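PDB 1U0M: 1,3,6,8-tetrahydroxynaphthalene synthase, which catalyses the iterative condensation of five malonyl-CoA units and the cyclisation of the resulting pentaketide to 1,3,6,8-tetrahydroxynaphthalene, on the way to melanin. Local coordinates for the interface of chains A and B. Residues are numbered along the deposited sequence; one frame, centred on the assembly and turned at random. Chains: chain A/B, putative polyketide synthase.

Two patches of one two-fold interface tie the homodimer together, their centres about 15 Å apart. Contact 1 sets helix 148-162 and strand 137-141 of both chains against each other and is largely charged; contact 2 is mostly apolar packing among the residues considered, made largely by loops, with a methionine of chain B laid against chain A next to its nucleophilic cysteine. They share no residue, but chain A's segment runs on from strand 137-141 through A:Gln143, A:Leu144 and A:Gly145 to helix 148-162. The centre of contact 2 is about 6 Å from A:Cys146 and that of contact 1 about 15 Å, so contact 2 probably lets the partner help shape the active-site surroundings.

Contact 1: the interface of chains A and B. Residues chain A 141, 155, 158; chain B 137, 139, 159.
One carboxylate oxygen, OD2 of A:Asp158, is shared by two arginines, one from each subunit. Across the interface the terminal NH2 of B:Arg137 forms a salt bridge to OD2 of A:Asp158 at 2.9 Å. Within chain A, NH1 of A:Arg155 makes a second salt bridge to OD2 of A:Asp158 at 3.1 Å. The B:Arg137 pairing is electrostatic rather than a formed hydrogen bond, because its N-H is aimed away from the oxygen; the carboxylate and guanidinium planes stand 74° apart. Aspartate suits this place, since its charge probably offsets two cations that nearly meet: NE of B:Arg137 lies in the plane of the A:Arg155 guanidinium, at its edge, 3.4 Å from NH2 of A:Arg155. A:Arg155 bends at chi2 (-33°) and again at chi3, folding its long chain so that the head turns toward A:Asp158 while the methylene CD faces the neighbouring strand. There CD of A:Arg155 meets CD1 of B:Ile139 at 3.9 Å, an apolar touch that a branched residue on a strand makes well. Replacing A:Arg155 with a leucine would probably deprive A:Asp158 of this salt-bridge partner from its own chain and leave its charge less well balanced. B:Phe159 comes in edge-on: its ring and the A:Asp158 carboxylate lie side by side, 18° apart, and its rim atom CE1 stands 3.5 Å above one face of the B:Arg137 guanidinium, offset toward the rim.

Contact 2: the interface of chains A and B. Residues chain A 143-145, 230, 343; chain B 119-120.
Apolar packing against a proline ring begins the contact: CG of B:Met119 lies 3.5 Å from CG of A:Pro343, and the thioether sulfur SD follows at 3.6 Å from the same proline carbon. The methionine chain crosses the ring at a slant. Its CG stands opposite the backbone N (anti, chi1 173°), and the chain stays extended through chi2, carrying the sulfur past the proline before a bend at chi3 (-91°) turns the methyl toward the loop beyond. A long, unbranched and flexible side chain suits this path, and a rigid ring offers it a firm surface.

The second kind of contact is methyl against main chain. CE of B:Met119 settles beside the peptide units of A:Gln143, A:Leu144 and A:Gly145, with CA of A:Gln143 at 3.4 Å and CA of A:Gly145 at 3.5 Å. Glycine, having no side chain, lets the methyl come close to the backbone here, and its positive phi of 36° is one that it adopts readily.

Proline meets proline in the third: CB of B:Pro120 is 3.7 Å from CB of A:Pro343. The cis peptide between B:Met119 and B:Pro120 probably helps set the turn that presents both residues to chain A.

A ring carbon facing a main-chain carbonyl is the fourth: CD of B:Pro120 lies 3.7 Å from O of A:Ile230.

In this thiolase fold, A:Gln143 and A:Leu144 lie in the loop after strand 137-141, A:Gly145 opens 3-10 helix 145-147, which carries the nucleophile A:Cys146, and A:Pro343 begins the short loop between strands 337-342 and 346-355, while the partner's B:Met119 and B:Pro120 come from the loop leading into helix 122-129.

Contact 1: the interface of chains A and B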
loop_
_atom_site.group_PDB
_atom_site.type_symbol
_atom_site.label_atom_id
_atom_site.label_comp_id
_atom_site.label_asym_id
_atom_site.label_seq_id
_atom_site.Cartn_x
_atom_site.Cartn_y
_atom_site.Cartn_z
ATOM N N ILE A 141 3.105 -0.703 -0.973
ATOM C CA ILE A 141 1.891 -0.799 -1.769
ATOM C C ILE A 141 1.697 -2.247 -2.217
ATOM O O ILE A 141 2.473 -2.773 -3.018
ATOM C CB ILE A 141 1.958 0.101 -3.001
ATOM C CG1 ILE A 141 2.257 1.537 -2.562
ATOM C CG2 ILE A 141 0.634 0.033 -3.759
ATOM C CD1 ILE A 141 2.308 2.533 -3.701
ATOM N N ARG A 155 6.086 7.312 -8.075
ATOM C CA ARG A 155 6.083 7.823 -6.707
ATOM C C ARG A 155 7.452 8.344 -6.326
ATOM O O ARG A 155 7.579 9.456 -5.818
ATOM C CB ARG A 155 5.651 6.748 -5.695
ATOM C CG ARG A 155 4.170 6.408 -5.702
ATOM C CD ARG A 155 3.307 7.608 -6.053
ATOM N NE ARG A 155 2.717 7.456 -7.383
ATOM C CZ ARG A 155 2.275 8.464 -8.127
ATOM N NH1 ARG A 155 2.357 9.710 -7.678
ATOM N NH2 ARG A 155 1.754 8.227 -9.322
ATOM N N ASP A 158 7.606 11.680 -8.045
ATOM C CA ASP A 158 6.836 12.709 -7.360
ATOM C C ASP A 158 7.538 13.140 -6.082
ATOM O O ASP A 158 7.546 14.318 -5.734
ATOM C CB ASP A 158 5.440 12.181 -7.023
ATOM C CG ASP A 158 4.515 12.180 -8.219
ATOM O OD1 ASP A 158 4.953 11.775 -9.313
ATOM O OD2 ASP A 158 3.344 12.580 -8.068
ATOM N N ARG B 137 -4.621 9.860 -9.634
ATOM C CA ARG B 137 -3.611 8.948 -9.111
ATOM C C ARG B 137 -4.206 8.201 -7.912
ATOM O O ARG B 137 -5.052 8.741 -7.195
ATOM C CB ARG B 137 -2.392 9.738 -8.642
ATOM C CG ARG B 137 -2.019 10.871 -9.552
ATOM C CD ARG B 137 -1.172 10.409 -10.708
ATOM N NE ARG B 137 0.170 10.972 -10.605
ATOM C CZ ARG B 137 0.424 12.277 -10.558
ATOM N NH1 ARG B 137 -0.579 13.149 -10.608
ATOM N NH2 ARG B 137 1.673 12.710 -10.454
ATOM N N ILE B 139 -3.026 5.947 -4.498
ATOM C CA ILE B 139 -2.011 5.398 -3.604
ATOM C C ILE B 139 -2.656 4.621 -2.450
ATOM O O ILE B 139 -3.040 5.203 -1.438
ATOM C CB ILE B 139 -1.140 6.508 -2.996
ATOM C CG1 ILE B 139 -0.515 7.348 -4.104
ATOM C CG2 ILE B 139 -0.048 5.899 -2.129
ATOM C CD1 ILE B 139 0.428 8.425 -3.582
ATOM N N PHE B 159 2.900 15.311 -1.928
ATOM C CA PHE B 159 2.324 15.450 -3.254
ATOM C C PHE B 159 2.016 16.898 -3.581
ATOM O O PHE B 159 2.338 17.373 -4.668
ATOM C CB PHE B 159 1.046 14.632 -3.375
ATOM C CG PHE B 159 0.505 14.577 -4.763
ATOM C CD1 PHE B 159 1.140 13.817 -5.733
ATOM C CD2 PHE B 159 -0.630 15.299 -5.109
ATOM C CE1 PHE B 159 0.655 13.772 -7.031
ATOM C CE2 PHE B 159 -1.127 15.264 -6.408
ATOM C CZ PHE B 159 -0.482 14.498 -7.372
#

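Contact 2: the interface of chains A and B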
loop_
_atom_site.group_PDB
_atom_site.type_symbol
_atom_site.label_atom_id
_atom_site.label_comp_id
_atom_site.label_asym_id
_atom_site.label_seq_id
_atom_site.Cartn_x
_atom_site.Cartn_y
_atom_site.Cartn_z
ATOM N N GLN A 143 -1.525 -3.402 -3.251
ATOM C CA GLN A 143 -2.724 -3.513 -4.070
ATOM C C GLN A 143 -2.706 -3.003 -5.505
ATOM O O GLN A 143 -3.762 -2.680 -6.044
ATOM C CB GLN A 143 -3.872 -2.849 -3.321
ATOM C CG GLN A 143 -4.097 -3.414 -1.935
ATOM C CD GLN A 143 -4.853 -2.464 -1.034
ATOM O OE1 GLN A 143 -4.296 -1.478 -0.545
ATOM N NE2 GLN A 143 -6.128 -2.745 -0.811
ATOM N N LEU A 144 -1.536 -2.946 -6.139
ATOM C CA LEU A 144 -1.452 -2.474 -7.519
ATOM C C LEU A 144 -0.903 -3.491 -8.510
ATOM O O LEU A 144 -0.679 -3.166 -9.673
ATOM C CB LEU A 144 -0.641 -1.180 -7.582
ATOM C CG LEU A 144 -1.416 0.037 -7.060
ATOM C CD1 LEU A 144 -0.523 1.263 -7.062
ATOM C CD2 LEU A 144 -2.644 0.267 -7.926
ATOM N N GLY A 145 -0.706 -4.724 -8.050
ATOM C CA GLY A 145 -0.224 -5.803 -8.904
ATOM C C GLY A 145 0.801 -5.540 -10.004
ATOM O O GLY A 145 1.882 -4.992 -9.757
ATOM N N ILE A 230 -8.820 -7.420 -13.637
ATOM C CA ILE A 230 -7.535 -7.978 -13.195
ATOM C C ILE A 230 -7.562 -7.801 -11.676
ATOM O O ILE A 230 -7.215 -6.747 -11.144
ATOM C CB ILE A 230 -6.343 -7.232 -13.802
ATOM C CG1 ILE A 230 -6.563 -7.038 -15.311
ATOM C CG2 ILE A 230 -5.074 -8.048 -13.574
ATOM C CD1 ILE A 230 -5.417 -6.361 -16.045
ATOM N N PRO A 343 -4.140 -4.139 -11.997
ATOM C CA PRO A 343 -5.416 -3.920 -11.309
ATOM C C PRO A 343 -5.982 -2.500 -11.451
ATOM O O PRO A 343 -5.296 -1.519 -11.165
ATOM C CB PRO A 343 -5.072 -4.262 -9.866
ATOM C CG PRO A 343 -4.132 -5.409 -10.037
ATOM C CD PRO A 343 -3.225 -4.936 -11.154
ATOM N N MET B 119 -7.731 -6.282 -4.239
ATOM C CA MET B 119 -6.902 -5.806 -5.328
ATOM C C MET B 119 -7.696 -5.938 -6.612
ATOM O O MET B 119 -8.075 -7.037 -6.992
ATOM C CB MET B 119 -5.624 -6.613 -5.460
ATOM C CG MET B 119 -4.849 -6.214 -6.699
ATOM S SD MET B 119 -3.397 -7.192 -6.956
ATOM C CE MET B 119 -2.238 -6.212 -6.073
ATOM N N PRO B 120 -7.936 -4.816 -7.308
ATOM C CA PRO B 120 -7.482 -3.483 -6.913
ATOM C C PRO B 120 -8.156 -3.026 -5.622
ATOM O O PRO B 120 -9.148 -3.628 -5.199
ATOM C CB PRO B 120 -7.892 -2.630 -8.107
ATOM C CG PRO B 120 -9.175 -3.264 -8.510
ATOM C CD PRO B 120 -8.806 -4.729 -8.496
#